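Local coordinates for response regulator receiver protein (Sinorhizobium medicae, PDB 2RDM) that probably acts as the phosphorylatable receiver switch of a two-component signalling pathway, as in other members of the CheY-like response regulator family, at residues G53-I58 against V83-H88. The protein carries 1 engineered substitution. Numbering follows the deposited sequence. Where two conformers were deposited one is given.
With GOL (glycerol), chain D.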
loop_
_atom_site.group_PDB
_atom_site.type_symbol
_atom_site.label_atom_id
_atom_site.label_comp_id
_atom_site.label_asym_id
_atom_site.label_seq_id
_atom_site.Cartn_x
_atom_site.Cartn_y
_atom_site.Cartn_z
ATOM N N GLY A 53 14.444 16.419 0.844
ATOM C CA GLY A 53 13.075 16.353 0.361
ATOM C C GLY A 53 12.761 17.670 -0.291
ATOM O O GLY A 53 13.458 18.663 -0.059
ATOM N N VAL A 54 11.715 17.695 -1.103
ATOM C CA VAL A 54 11.430 18.880 -1.883
ATOM C C VAL A 54 9.937 19.183 -1.765
ATOM O O VAL A 54 9.118 18.310 -2.023
ATOM C CB VAL A 54 11.830 18.695 -3.381
ATOM C CG1 VAL A 54 11.388 19.894 -4.215
ATOM C CG2 VAL A 54 13.350 18.463 -3.530
ATOM N N VAL A 55 9.623 20.397 -1.328
ATOM C CA VAL A 55 8.244 20.895 -1.280
ATOM C C VAL A 55 8.144 22.078 -2.243
ATOM O O VAL A 55 8.733 23.135 -1.975
ATOM C CB VAL A 55 7.851 21.342 0.146
ATOM C CG1 VAL A 55 6.440 21.837 0.167
ATOM C CG2 VAL A 55 7.952 20.191 1.141
ATOM N N THR A 56 7.386 21.914 -3.330
ATOM C CA THR A 56 7.404 22.897 -4.424
ATOM C C THR A 56 6.015 23.278 -4.928
ATOM O O THR A 56 5.158 22.419 -5.076
ATOM C CB THR A 56 8.307 22.426 -5.633
ATOM O OG1 THR A 56 8.362 23.444 -6.652
ATOM C CG2 THR A 56 7.806 21.112 -6.268
ATOM N N ASP A 57 5.824 24.570 -5.211
ATOM C CA ASP A 57 4.667 25.048 -6.007
ATOM C C ASP A 57 4.631 24.441 -7.399
ATOM O O ASP A 57 5.665 24.080 -7.935
ATOM C CB ASP A 57 4.759 26.554 -6.256
ATOM C CG ASP A 57 4.556 27.377 -5.026
ATOM O OD1 ASP A 57 4.360 26.807 -3.931
ATOM O OD2 ASP A 57 4.602 28.620 -5.172
ATOM N N ILE A 58 3.454 24.427 -8.023
ATOM C CA ILE A 58 3.347 24.016 -9.421
ATOM C C ILE A 58 3.714 25.179 -10.342
ATOM O O ILE A 58 4.505 25.014 -11.272
ATOM C CB ILE A 58 1.918 23.476 -9.760
ATOM C CG1 ILE A 58 1.648 22.174 -9.004
ATOM C CG2 ILE A 58 1.736 23.266 -11.266
ATOM C CD1 ILE A 58 2.853 21.281 -8.926
ATOM N N VAL A 83 6.742 16.691 -2.547
ATOM C CA VAL A 83 5.399 17.184 -2.239
ATOM C C VAL A 83 5.153 18.420 -3.088
ATOM O O VAL A 83 5.879 19.411 -2.970
ATOM C CB VAL A 83 5.222 17.562 -0.748
ATOM C CG1 VAL A 83 3.797 18.072 -0.474
ATOM C CG2 VAL A 83 5.519 16.355 0.179
ATOM N N TYR A 84 4.098 18.380 -3.891
ATOM C CA TYR A 84 3.683 19.545 -4.666
ATOM C C TYR A 84 2.643 20.342 -3.904
ATOM O O TYR A 84 1.793 19.771 -3.225
ATOM C CB TYR A 84 3.064 19.123 -5.989
ATOM C CG TYR A 84 3.914 18.238 -6.893
ATOM C CD1 TYR A 84 4.949 18.777 -7.666
ATOM C CD2 TYR A 84 3.665 16.866 -6.984
ATOM C CE1 TYR A 84 5.702 17.972 -8.510
ATOM C CE2 TYR A 84 4.414 16.047 -7.828
ATOM C CZ TYR A 84 5.448 16.600 -8.562
ATOM O OH TYR A 84 6.146 15.817 -9.417
ATOM N N ILE A 85 2.666 21.666 -4.064
ATOM C CA ILE A 85 1.708 22.555 -3.404
ATOM C C ILE A 85 1.015 23.393 -4.474
ATOM O O ILE A 85 1.672 24.190 -5.139
ATOM C CB ILE A 85 2.407 23.516 -2.402
ATOM C CG1 ILE A 85 3.212 22.760 -1.336
ATOM C CG2 ILE A 85 1.409 24.491 -1.780
ATOM C CD1 ILE A 85 2.469 21.732 -0.541
ATOM N N SER A 86 -0.289 23.234 -4.544
ATOM C CA SER A 86 -1.024 23.904 -5.571
ATOM C C SER A 86 -2.222 24.631 -5.124
ATOM O O SER A 86 -2.830 24.288 -4.171
ATOM C CB SER A 86 -1.389 22.961 -6.660
ATOM O OG SER A 86 -2.557 22.307 -6.321
ATOM N N GLY A 87 -2.566 25.685 -5.856
ATOM C CA GLY A 87 -3.773 26.443 -5.581
ATOM C C GLY A 87 -5.019 25.765 -6.119
ATOM O O GLY A 87 -5.946 25.462 -5.367
ATOM N N HIS A 88 -5.039 25.526 -7.426
ATOM C CA HIS A 88 -6.273 25.191 -8.125
ATOM C C HIS A 88 -6.212 23.783 -8.709
ATOM O O HIS A 88 -6.772 22.842 -8.145
ATOM C CB HIS A 88 -6.555 26.207 -9.232
ATOM C CG HIS A 88 -6.734 27.608 -8.735
ATOM N ND1 HIS A 88 -7.943 28.085 -8.273
ATOM C CD2 HIS A 88 -5.859 28.636 -8.628
ATOM C CE1 HIS A 88 -7.803 29.345 -7.902
ATOM N NE2 HIS A 88 -6.548 29.704 -8.107
HETATM C C1 GOL D . -0.262 28.276 -8.218
HETATM O O1 GOL D . -1.555 27.928 -7.769
HETATM C C2 GOL D . 0.825 27.678 -7.325
HETATM O O2 GOL D . 1.208 26.406 -7.798
HETATM C C3 GOL D . 0.357 27.589 -5.875
HETATM O O3 GOL D . 1.333 26.951 -5.083
#
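Val54 and Val83 open a parallel pairing of strands 53-57 and 82-86: Val83 N gives a nearly straight hydrogen bond (175°) to Val54 O at 2.9 Å. Thr56 then bonds Val83 and Ile85 through its own N and O: its N gives to Val83 O, and its O accepts Ile85 N at 2.8 Å, the donor sitting 35° above the carbonyl plane. Beyond Asp57 the strands part, and Ile58 N makes a weak bond to Ile85 O, 3.4 Å, and a second weak one to glycerol O2. This glycerol, probably from the crystallisation liquor, binds both segments: its O3 hydrogen-bonds Ile85 O at 2.8 Å and lies near Asp57 OD1, while its O1 takes Gly87 N. Asp57 is the predicted phosphorylation site, unmodified in this model; its OD2 is held by Asp13 N, and its OD1 lies close to Asp12 OD2.

Apolar contacts form on both faces. On one, Val55 CG1, anti to its own backbone N (chi1 -180°), meets Ile85 CG1 at 3.7 Å. On the Thr56 side, Ile58 CD1 comes obliquely onto the Tyr84 ring at CD1, 3.5 Å away, with Thr56 CG2 alongside; Tyr84 OH bonds Val98 N.

The pair forms the central part of the CheY-like sheet, joined by a beta-alpha-beta crossover through helix 66-76, which covers the Thr56 face; helix 110-122 packs on Val55 and Val83, and strands 7-11 and 102-105 flank the two.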